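Local coordinates for uncharacterized protein YPL067C (Saccharomyces cerevisiae, PDB 5KCI) that is of unknown function but may bind phosphate-like anions at a cluster of histidines, at residues G29-L34 with A150-Y155; K79-S84 with R127-A132; H104-S109 with I164-V169; Q137-P142 with D188-H193. One frame throughout, in Å; residues are numbered along the deposited sequence.

Contact 1: residues G29-L34 with A150-Y155; sequences GELARL and AWFVNY. With SO4 (sulfate ion), chain D.
The carbonyl oxygen of Gly29 accepts a short hydrogen bond from the phenol of Tyr155 (OH to O 2.7 Å), the donor lying in the carbonyl plane and on a lone pair. Gly29 is the C-prime residue of the Schellman motif that ends helix 19-28, so the bond fastens a helix terminus to the loop leaving edge strand 149-152. Leu31 N adds a weak bond to the same oxygen, across the inverse gamma turn centred on Glu30.

With CG anti to the carbonyl carbon (chi1 -60°), Leu31 spreads its two methyls between two aromatic residues. Its CD1 sits over a face of Tyr155, 4.1 Å from the ring centroid, while its CD2 lies 3.8 Å from Phe152 CB. Leu34 and Phe152 meet tip to tip, Leu34 CD1 standing 3.8 Å from the Phe152 ring centroid in a CH-pi contact.

A water lies between Leu31 O and the side-chain oxygen Asn154 OD1, 2.8 Å from the first and 2.7 Å from the second, and may not donate to both at all times. The amide nitrogen turns to a bound sulfate, Asn154 ND2 donating to O4 at 3.0 Å and to O2 at 3.1 Å.

Contact 2: residues K79-S84 with R127-A132; sequences KAFSSS and RARMNA
Arg129 and Phe81 carry this contact between helix 120-135 and the type II beta turn of Lys79 to Ser82, the arginine working at the polar end and the phenylalanine at the apolar one. Arg129 leaves its helix with CG anti to the backbone N, bends at chi2 (68°), and presents its guanidinium side-on to the Ala80 carbonyl of the turn. Two nitrogens grip one atom: NH2 donates to Ala80 O at 2.8 Å, nearly along the C=O axis, and NE donates to Ala80 O at 3.2 Å in a more bent bond. The oxygen stays within 5° of the guanidinium plane for both. Over one guanidinium face lies Lys79 CE, 3.5 Å above the plane and over its centre.

Phe81 occupies the turn position of positive phi and directs its ring at the helix. There Met130 CE touches Phe81 CZ at 3.6 Å, near the ring plane, and Met130 SD makes an oblique Met-aromatic contact 5.0 Å from the ring centroid. Phe133, one turn on from Met130, stacks on the same phenylalanine.

Lys79 NZ and Arg129 NH1 are both donors and approach to 3.4 Å without bonding. Ala199 O accepts from NH1, and weakly from NZ, so the chain terminus, if carboxylate as expected, would offset the repulsion between the two like charges.

Contact 3: residues H104-S109 with I164-V169; sequences HLVLWS and IFHAHV. With SO4 (sulfate ion), chain D.
His104 NE2 and His168 ND1 share a nearly straight hydrogen bond (2.8 Å, 171°) across two central, antiparallel strands of the sheet. The ring planes are inclined at 59°, and the imidazoles meet rim to rim without stacking.

Backbone bonds set the register. Leu105 pairs with Val169 and Leu107 with Ala167 as hydrogen-bonded pairs, Leu107 N reaching Ala167 O at 2.8 Å. Val106 with His168 and Trp108 with His166 form the alternating non-hydrogen-bonded pairs, and their side chains share one face.

Packing follows that alternation. His166 CG lies between the backbone N and the carbonyl carbon (chi1 49°), with the ring beside Trp108; His166 CB is 3.6 Å from the centroid of the six-membered indole ring, over its face. On the opposite face Leu107 CB touches Val169 CG2 at 3.9 Å.

His166 NE2 donates to sulfate O1 at 2.7 Å and His168 NE2 to sulfate O2 at 2.8 Å. Both rings thus turn NE2 toward one anion, while ND1 is held by Ile164 O in His166 and by His104 NE2 in His168. The sulfate, probably from the crystallisation liquor, may mark a site for a phosphate-like group, as in histidine-triad proteins.

Contact 4: residues Q137-P142 with D188-H193; sequences QPLLRP and DDILSH
In Leu139 and Ile190 the first side-chain torsion has the same sense, and it brings the two residues together. Ile190 CG1 is anti to its carbonyl carbon (chi1 -71°), which puts it 4.0 Å from Leu139 CB. Leu139 CG takes the corresponding place (chi1 -64°), from which its two methyls spread over the surface of helix 180-193. Its CD1 settles beside the helix backbone, 3.9 Å from Ile190 CA, and comes within 4.1 Å of His193 CB, one turn further on. The other branch, CD2, lies 3.9 Å from the carboxylate oxygen OD2 of Asp189. Leu139 thus touches three residues along one flank of the helix, and its side chain crosses those of Asp189 and His193 at about a right angle.

A second, more buried point of contact lies deeper. Leu140 CD2 approaches Ile190 CD1 at 4.2 Å, again with the side chains at about a right angle. Both of these residues also touch Leu171 of strand 165-172 and Phe195 of the following loop, which places Ile190 between the short 3-10 turn, the sheet and the C-terminal tail.

No hydrogen bond links the two segments: the contact is made mainly by aliphatic carbons, with the charged and imidazole ends of Asp189 and His193 at its margin. Nearby, Gln137 bonds to Phe133 O and Glu196 N, tying the end of helix 120-135 to the tail. The arrangement is typical of an alpha+beta fold, with helices packed on a face of an antiparallel sheet.

How the contacts relate
From the N terminus, contact 1 opens just after helix 19-28 and closes its long loop at strand 149-152. Contact 2 both opens and closes within that loop, joining a turn ahead of strand 87-91 to helix 120-135. Contact 3 pairs strands 102-109 and 165-172 and crosses both, since it opens inside each and closes beyond them. Contact 4 begins after contact 2 has closed and crosses contacts 1 and 3, bringing helix 180-193 back to the turn before helix 141-146. Contact 3 is central: Phe152 O bonds to His168 N, one sulfate touches contacts 1 and 3, and Met130 of contact 2 packs on Leu107, Phe165 and Ala167.

Contact 1: residues G29-L34 with A150-Y155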
# COMPACT_ATOMS: atom_id res chain seq x y z
N GLY A 29 10.52 -7.64 -10.23
CA GLY A 29 11.14 -6.65 -9.37
C GLY A 29 11.51 -5.37 -10.08
O GLY A 29 12.22 -4.53 -9.50
N GLU A 30 11.05 -5.18 -11.32
CA GLU A 30 11.36 -3.97 -12.09
C GLU A 30 10.37 -2.85 -11.74
O GLU A 30 9.67 -2.28 -12.59
CB GLU A 30 11.37 -4.28 -13.58
CG GLU A 30 12.44 -5.27 -13.97
CD GLU A 30 12.35 -5.72 -15.41
OE1 GLU A 30 11.55 -5.15 -16.17
OE2 GLU A 30 13.09 -6.67 -15.77
N LEU A 31 10.33 -2.54 -10.44
CA LEU A 31 9.30 -1.66 -9.90
C LEU A 31 9.40 -0.23 -10.42
O LEU A 31 8.39 0.48 -10.43
CB LEU A 31 9.37 -1.65 -8.37
CG LEU A 31 9.17 -2.94 -7.61
CD1 LEU A 31 9.21 -2.68 -6.11
CD2 LEU A 31 7.87 -3.65 -7.99
N ALA A 32 10.58 0.21 -10.86
CA ALA A 32 10.70 1.58 -11.35
C ALA A 32 9.83 1.80 -12.57
O ALA A 32 9.39 2.93 -12.83
CB ALA A 32 12.15 1.91 -11.67
N ARG A 33 9.59 0.73 -13.34
CA ARG A 33 8.70 0.77 -14.51
C ARG A 33 7.26 1.14 -14.17
O ARG A 33 6.48 1.44 -15.08
CB ARG A 33 8.69 -0.59 -15.19
CG ARG A 33 9.89 -0.91 -16.05
CD ARG A 33 9.76 -2.32 -16.61
NE ARG A 33 10.51 -2.53 -17.85
CZ ARG A 33 9.98 -2.51 -19.07
NH1 ARG A 33 8.68 -2.30 -19.26
NH2 ARG A 33 10.76 -2.72 -20.12
N LEU A 34 6.86 1.01 -12.90
CA LEU A 34 5.50 1.38 -12.50
C LEU A 34 5.53 2.88 -12.27
O LEU A 34 5.98 3.36 -11.23
CB LEU A 34 5.05 0.63 -11.25
CG LEU A 34 5.07 -0.90 -11.29
CD1 LEU A 34 4.77 -1.49 -9.91
CD2 LEU A 34 4.08 -1.43 -12.34
N ALA A 150 -2.56 -7.34 -5.71
CA ALA A 150 -1.11 -7.39 -5.81
C ALA A 150 -0.53 -6.34 -4.89
O ALA A 150 -1.22 -5.41 -4.48
CB ALA A 150 -0.61 -7.13 -7.24
N TRP A 151 0.76 -6.47 -4.60
CA TRP A 151 1.37 -5.48 -3.73
C TRP A 151 2.86 -5.40 -4.02
O TRP A 151 3.46 -6.35 -4.53
CB TRP A 151 1.13 -5.79 -2.24
CG TRP A 151 1.80 -7.02 -1.72
CD1 TRP A 151 1.29 -8.29 -1.70
CD2 TRP A 151 3.11 -7.10 -1.10
NE1 TRP A 151 2.21 -9.16 -1.13
CE2 TRP A 151 3.32 -8.45 -0.76
CE3 TRP A 151 4.11 -6.17 -0.83
CZ2 TRP A 151 4.50 -8.91 -0.14
CZ3 TRP A 151 5.30 -6.62 -0.21
CH2 TRP A 151 5.47 -7.97 0.12
N PHE A 152 3.43 -4.24 -3.70
CA PHE A 152 4.87 -4.07 -3.80
C PHE A 152 5.30 -2.99 -2.83
O PHE A 152 4.52 -2.12 -2.43
CB PHE A 152 5.34 -3.68 -5.19
CG PHE A 152 4.73 -2.40 -5.71
CD1 PHE A 152 3.46 -2.40 -6.31
CD2 PHE A 152 5.43 -1.22 -5.66
CE1 PHE A 152 2.92 -1.22 -6.78
CE2 PHE A 152 4.89 -0.04 -6.13
CZ PHE A 152 3.64 -0.03 -6.70
N VAL A 153 6.58 -3.04 -2.49
CA VAL A 153 7.20 -2.03 -1.67
C VAL A 153 8.33 -1.41 -2.48
O VAL A 153 9.23 -2.13 -2.93
CB VAL A 153 7.75 -2.62 -0.36
CG1 VAL A 153 8.52 -1.58 0.39
CG2 VAL A 153 6.58 -3.14 0.48
N ASN A 154 8.28 -0.10 -2.67
CA ASN A 154 9.30 0.58 -3.44
C ASN A 154 10.66 0.48 -2.75
O ASN A 154 10.76 0.56 -1.52
CB ASN A 154 8.94 2.03 -3.65
CG ASN A 154 8.07 2.25 -4.88
OD1 ASN A 154 8.07 1.43 -5.79
ND2 ASN A 154 7.40 3.37 -4.93
N TYR A 155 11.68 0.26 -3.55
CA TYR A 155 13.05 0.15 -3.05
C TYR A 155 13.50 1.48 -2.48
O TYR A 155 12.93 2.53 -2.77
CB TYR A 155 14.01 -0.24 -4.17
CG TYR A 155 13.63 -1.51 -4.91
CD1 TYR A 155 13.72 -2.73 -4.31
CD2 TYR A 155 13.21 -1.46 -6.25
CE1 TYR A 155 13.41 -3.90 -4.96
CE2 TYR A 155 12.89 -2.63 -6.92
CZ TYR A 155 12.99 -3.85 -6.27
OH TYR A 155 12.69 -5.05 -6.88
S SO4 D . 6.75 5.66 -2.24
O1 SO4 D . 7.23 6.41 -1.05
O2 SO4 D . 6.69 4.23 -2.03
O3 SO4 D . 5.39 6.13 -2.60
O4 SO4 D . 7.64 5.93 -3.36
O HOH W 1 7.42 2.08 -8.36

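Contact 2: residues K79-S84 with R127-A132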
# COMPACT_ATOMS: atom_id res chain seq x y z
N LYS A 79 3.66 -7.86 16.93
CA LYS A 79 3.87 -8.26 15.54
C LYS A 79 3.14 -7.31 14.60
O LYS A 79 2.07 -6.80 14.92
CB LYS A 79 3.35 -9.69 15.30
CG LYS A 79 4.32 -10.83 15.66
CD LYS A 79 3.62 -12.21 15.64
CE LYS A 79 3.36 -12.73 14.23
NZ LYS A 79 2.49 -13.97 14.22
N ALA A 80 3.74 -7.06 13.43
CA ALA A 80 3.12 -6.25 12.40
C ALA A 80 1.73 -6.80 12.13
O ALA A 80 1.53 -8.02 12.14
CB ALA A 80 3.95 -6.29 11.12
N PHE A 81 0.75 -5.91 12.00
CA PHE A 81 -0.63 -6.23 11.66
C PHE A 81 -1.38 -6.97 12.77
O PHE A 81 -2.55 -7.35 12.56
CB PHE A 81 -0.71 -7.05 10.36
CG PHE A 81 0.02 -6.42 9.21
CD1 PHE A 81 -0.22 -5.09 8.87
CD2 PHE A 81 0.96 -7.14 8.50
CE1 PHE A 81 0.47 -4.49 7.83
CE2 PHE A 81 1.65 -6.55 7.47
CZ PHE A 81 1.41 -5.22 7.13
N SER A 82 -0.77 -7.17 13.95
CA SER A 82 -1.40 -7.89 15.04
C SER A 82 -2.52 -7.10 15.69
O SER A 82 -3.30 -7.67 16.45
CB SER A 82 -0.39 -8.22 16.13
OG SER A 82 0.05 -7.02 16.72
N SER A 83 -2.59 -5.79 15.45
CA SER A 83 -3.61 -4.94 16.03
C SER A 83 -3.90 -3.81 15.05
O SER A 83 -2.99 -3.32 14.39
CB SER A 83 -3.14 -4.36 17.37
OG SER A 83 -4.04 -3.35 17.80
N SER A 84 -5.17 -3.41 14.96
CA SER A 84 -5.55 -2.38 13.99
C SER A 84 -4.89 -1.04 14.27
O SER A 84 -4.83 -0.18 13.37
CB SER A 84 -7.08 -2.23 13.95
OG SER A 84 -7.61 -1.76 15.17
N ARG A 127 7.90 -11.09 3.43
CA ARG A 127 6.90 -11.22 2.36
C ARG A 127 5.77 -12.15 2.77
O ARG A 127 4.60 -11.90 2.43
CB ARG A 127 7.55 -11.71 1.07
CG ARG A 127 8.45 -10.67 0.41
CD ARG A 127 9.26 -11.20 -0.77
NE ARG A 127 10.07 -10.11 -1.32
CZ ARG A 127 10.90 -10.21 -2.36
NH1 ARG A 127 11.06 -11.36 -3.00
NH2 ARG A 127 11.57 -9.13 -2.76
N ALA A 128 6.10 -13.26 3.44
CA ALA A 128 5.09 -14.22 3.86
C ALA A 128 4.09 -13.56 4.81
O ALA A 128 2.89 -13.83 4.72
CB ALA A 128 5.74 -15.44 4.53
N ARG A 129 4.59 -12.72 5.72
CA ARG A 129 3.70 -12.01 6.65
C ARG A 129 2.76 -11.06 5.92
O ARG A 129 1.55 -11.02 6.21
CB ARG A 129 4.51 -11.24 7.68
CG ARG A 129 3.67 -10.52 8.74
CD ARG A 129 2.97 -11.50 9.67
NE ARG A 129 2.23 -10.81 10.73
CZ ARG A 129 1.33 -11.38 11.53
NH1 ARG A 129 1.02 -12.66 11.40
NH2 ARG A 129 0.72 -10.65 12.45
N MET A 130 3.29 -10.27 4.98
CA MET A 130 2.42 -9.39 4.20
C MET A 130 1.36 -10.20 3.46
O MET A 130 0.17 -9.84 3.44
CB MET A 130 3.25 -8.58 3.21
CG MET A 130 2.41 -7.66 2.33
SD MET A 130 1.48 -6.42 3.27
CE MET A 130 2.88 -5.48 3.80
N ASN A 131 1.79 -11.28 2.82
CA ASN A 131 0.85 -12.11 2.08
C ASN A 131 -0.25 -12.65 2.99
O ASN A 131 -1.44 -12.61 2.63
CB ASN A 131 1.61 -13.24 1.37
CG ASN A 131 2.29 -12.76 0.10
OD1 ASN A 131 1.80 -11.85 -0.58
ND2 ASN A 131 3.39 -13.40 -0.25
N ALA A 132 0.12 -13.17 4.16
CA ALA A 132 -0.88 -13.70 5.09
C ALA A 132 -1.86 -12.62 5.51
O ALA A 132 -3.08 -12.87 5.61
CB ALA A 132 -0.18 -14.28 6.31

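Contact 3: residues H104-S109 with I164-V169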
# COMPACT_ATOMS: atom_id res chain seq x y z
N HIS A 104 -5.37 1.97 -6.54
CA HIS A 104 -4.02 2.04 -5.96
C HIS A 104 -4.16 2.50 -4.51
O HIS A 104 -4.45 3.68 -4.26
CB HIS A 104 -3.19 3.02 -6.78
CG HIS A 104 -1.76 3.08 -6.40
ND1 HIS A 104 -0.82 3.67 -7.20
CD2 HIS A 104 -1.10 2.62 -5.31
CE1 HIS A 104 0.37 3.60 -6.62
NE2 HIS A 104 0.23 2.97 -5.46
N LEU A 105 -3.95 1.59 -3.58
CA LEU A 105 -4.01 1.91 -2.15
C LEU A 105 -2.60 1.89 -1.58
O LEU A 105 -1.68 1.36 -2.19
CB LEU A 105 -4.87 0.90 -1.38
CG LEU A 105 -6.28 0.64 -1.92
CD1 LEU A 105 -6.99 -0.38 -1.04
CD2 LEU A 105 -7.07 1.94 -1.97
N VAL A 106 -2.47 2.48 -0.39
CA VAL A 106 -1.22 2.49 0.36
C VAL A 106 -1.53 1.95 1.74
O VAL A 106 -2.47 2.42 2.39
CB VAL A 106 -0.60 3.89 0.46
CG1 VAL A 106 0.75 3.81 1.26
CG2 VAL A 106 -0.37 4.47 -0.92
N LEU A 107 -0.76 0.97 2.17
CA LEU A 107 -0.84 0.36 3.48
C LEU A 107 0.38 0.75 4.30
O LEU A 107 1.48 0.27 4.04
CB LEU A 107 -0.89 -1.16 3.33
CG LEU A 107 -0.78 -2.00 4.60
CD1 LEU A 107 -1.96 -1.74 5.53
CD2 LEU A 107 -0.72 -3.49 4.20
N TRP A 108 0.15 1.57 5.31
CA TRP A 108 1.17 2.04 6.24
C TRP A 108 1.23 1.10 7.44
O TRP A 108 0.20 0.64 7.95
CB TRP A 108 0.84 3.46 6.71
CG TRP A 108 0.81 4.44 5.62
CD1 TRP A 108 -0.28 4.81 4.87
CD2 TRP A 108 1.92 5.17 5.11
NE1 TRP A 108 0.10 5.76 3.94
CE2 TRP A 108 1.44 6.00 4.07
CE3 TRP A 108 3.28 5.22 5.45
CZ2 TRP A 108 2.29 6.85 3.36
CZ3 TRP A 108 4.11 6.06 4.74
CH2 TRP A 108 3.62 6.85 3.71
N SER A 109 2.45 0.83 7.92
CA SER A 109 2.63 -0.05 9.07
C SER A 109 3.63 0.56 10.06
O SER A 109 4.71 0.97 9.66
CB SER A 109 3.13 -1.43 8.65
OG SER A 109 3.30 -2.27 9.78
N ILE A 164 8.86 5.22 7.56
CA ILE A 164 7.61 4.55 7.88
C ILE A 164 7.35 3.53 6.79
O ILE A 164 7.26 3.89 5.61
CB ILE A 164 6.42 5.52 7.99
CG1 ILE A 164 6.80 6.76 8.81
CG2 ILE A 164 5.20 4.78 8.59
CD1 ILE A 164 5.84 7.87 8.72
N PHE A 165 7.17 2.28 7.18
CA PHE A 165 6.89 1.26 6.18
C PHE A 165 5.57 1.54 5.47
O PHE A 165 4.55 1.83 6.11
CB PHE A 165 6.83 -0.11 6.83
CG PHE A 165 6.50 -1.21 5.85
CD1 PHE A 165 7.51 -1.91 5.20
CD2 PHE A 165 5.19 -1.52 5.57
CE1 PHE A 165 7.20 -2.91 4.28
CE2 PHE A 165 4.89 -2.53 4.65
CZ PHE A 165 5.92 -3.22 4.02
N HIS A 166 5.59 1.47 4.15
CA HIS A 166 4.35 1.48 3.39
C HIS A 166 4.48 0.59 2.18
O HIS A 166 5.54 0.55 1.53
CB HIS A 166 3.93 2.88 2.95
CG HIS A 166 5.02 3.67 2.29
ND1 HIS A 166 6.12 4.13 2.97
CD2 HIS A 166 5.15 4.12 1.02
CE1 HIS A 166 6.91 4.79 2.14
NE2 HIS A 166 6.33 4.81 0.95
N ALA A 167 3.40 -0.14 1.91
CA ALA A 167 3.26 -1.02 0.77
C ALA A 167 2.19 -0.45 -0.15
O ALA A 167 1.19 0.10 0.30
CB ALA A 167 2.88 -2.45 1.19
N HIS A 168 2.43 -0.59 -1.44
CA HIS A 168 1.44 -0.28 -2.45
C HIS A 168 0.58 -1.53 -2.66
O HIS A 168 1.11 -2.60 -2.95
CB HIS A 168 2.12 0.18 -3.73
CG HIS A 168 2.92 1.43 -3.54
ND1 HIS A 168 2.38 2.67 -3.75
CD2 HIS A 168 4.18 1.63 -3.06
CE1 HIS A 168 3.29 3.60 -3.47
NE2 HIS A 168 4.39 2.99 -3.05
N VAL A 169 -0.72 -1.39 -2.44
CA VAL A 169 -1.66 -2.50 -2.52
C VAL A 169 -2.60 -2.16 -3.66
O VAL A 169 -3.29 -1.14 -3.59
CB VAL A 169 -2.45 -2.70 -1.23
CG1 VAL A 169 -3.49 -3.77 -1.38
CG2 VAL A 169 -1.53 -3.04 -0.04
S SO4 D . 6.75 5.66 -2.24
O1 SO4 D . 7.23 6.41 -1.05
O2 SO4 D . 6.69 4.23 -2.03
O3 SO4 D . 5.39 6.13 -2.60
O4 SO4 D . 7.64 5.93 -3.36
O HOH W 2 7.29 1.64 9.91

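Contact 4: residues Q137-P142 with D188-H193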
# COMPACT_ATOMS: atom_id res chain seq x y z
N GLN A 137 -8.13 -11.11 4.58
CA GLN A 137 -9.06 -9.99 4.60
C GLN A 137 -10.40 -10.38 3.97
O GLN A 137 -10.45 -10.53 2.74
CB GLN A 137 -8.48 -8.80 3.87
CG GLN A 137 -7.21 -8.29 4.53
CD GLN A 137 -7.42 -7.87 5.96
OE1 GLN A 137 -8.47 -7.34 6.31
NE2 GLN A 137 -6.41 -8.10 6.81
N PRO A 138 -11.48 -10.48 4.74
CA PRO A 138 -12.78 -10.79 4.10
C PRO A 138 -13.17 -9.79 3.03
O PRO A 138 -13.79 -10.18 2.02
CB PRO A 138 -13.78 -10.75 5.27
CG PRO A 138 -12.96 -10.85 6.50
CD PRO A 138 -11.63 -10.24 6.18
N LEU A 139 -12.83 -8.52 3.22
CA LEU A 139 -13.21 -7.50 2.25
C LEU A 139 -12.51 -7.69 0.91
O LEU A 139 -12.95 -7.10 -0.07
CB LEU A 139 -12.92 -6.10 2.81
CG LEU A 139 -13.72 -5.67 4.05
CD1 LEU A 139 -13.14 -4.38 4.59
CD2 LEU A 139 -15.19 -5.49 3.74
N LEU A 140 -11.46 -8.51 0.84
CA LEU A 140 -10.76 -8.79 -0.41
C LEU A 140 -11.08 -10.17 -0.99
O LEU A 140 -10.50 -10.56 -2.02
CB LEU A 140 -9.24 -8.67 -0.20
CG LEU A 140 -8.72 -7.34 0.36
CD1 LEU A 140 -7.23 -7.33 0.46
CD2 LEU A 140 -9.19 -6.18 -0.53
N ARG A 141 -11.97 -10.94 -0.34
CA ARG A 141 -12.14 -12.35 -0.68
C ARG A 141 -12.28 -12.59 -2.18
O ARG A 141 -11.53 -13.39 -2.75
CB ARG A 141 -13.35 -12.91 0.07
CG ARG A 141 -13.76 -14.33 -0.31
CD ARG A 141 -15.16 -14.66 0.19
NE ARG A 141 -16.15 -13.66 -0.23
CZ ARG A 141 -16.77 -13.65 -1.40
NH1 ARG A 141 -16.53 -14.59 -2.30
NH2 ARG A 141 -17.65 -12.69 -1.67
N PRO A 142 -13.26 -12.00 -2.86
CA PRO A 142 -13.43 -12.39 -4.27
C PRO A 142 -12.28 -11.93 -5.14
O PRO A 142 -11.89 -12.66 -6.05
CB PRO A 142 -14.76 -11.75 -4.65
CG PRO A 142 -14.92 -10.64 -3.80
CD PRO A 142 -14.22 -10.96 -2.47
N ASP A 188 -14.63 2.60 -0.80
CA ASP A 188 -15.05 3.40 0.34
C ASP A 188 -15.33 2.49 1.54
O ASP A 188 -14.95 2.81 2.67
CB ASP A 188 -16.30 4.22 -0.02
CG ASP A 188 -15.99 5.44 -0.92
OD1 ASP A 188 -14.80 5.74 -1.15
OD2 ASP A 188 -16.92 6.11 -1.38
N ASP A 189 -15.94 1.34 1.29
CA ASP A 189 -16.19 0.36 2.34
C ASP A 189 -14.89 -0.09 3.00
O ASP A 189 -14.74 -0.05 4.23
CB ASP A 189 -16.94 -0.84 1.73
CG ASP A 189 -17.84 -1.52 2.71
OD1 ASP A 189 -18.57 -0.82 3.43
OD2 ASP A 189 -17.82 -2.77 2.77
N ILE A 190 -13.92 -0.49 2.18
CA ILE A 190 -12.63 -0.95 2.70
C ILE A 190 -11.97 0.12 3.54
O ILE A 190 -11.47 -0.14 4.64
CB ILE A 190 -11.72 -1.38 1.54
CG1 ILE A 190 -12.24 -2.66 0.93
CG2 ILE A 190 -10.28 -1.54 2.01
CD1 ILE A 190 -11.77 -2.91 -0.47
N LEU A 191 -11.90 1.34 3.01
CA LEU A 191 -11.21 2.42 3.71
C LEU A 191 -11.93 2.82 4.99
O LEU A 191 -11.28 3.24 5.96
CB LEU A 191 -11.07 3.62 2.78
CG LEU A 191 -10.27 3.39 1.50
CD1 LEU A 191 -10.37 4.61 0.60
CD2 LEU A 191 -8.82 3.08 1.84
N SER A 192 -13.26 2.72 5.00
CA SER A 192 -14.03 3.08 6.19
C SER A 192 -13.84 2.04 7.28
O SER A 192 -13.58 2.38 8.43
CB SER A 192 -15.51 3.22 5.83
OG SER A 192 -16.30 3.30 7.00
N HIS A 193 -13.97 0.75 6.93
CA HIS A 193 -13.80 -0.32 7.90
C HIS A 193 -12.33 -0.57 8.24
O HIS A 193 -12.03 -0.93 9.38
CB HIS A 193 -14.41 -1.62 7.36
CG HIS A 193 -15.89 -1.57 7.20
ND1 HIS A 193 -16.74 -1.24 8.24
CD2 HIS A 193 -16.68 -1.82 6.13
CE1 HIS A 193 -17.99 -1.29 7.81
NE2 HIS A 193 -17.98 -1.64 6.54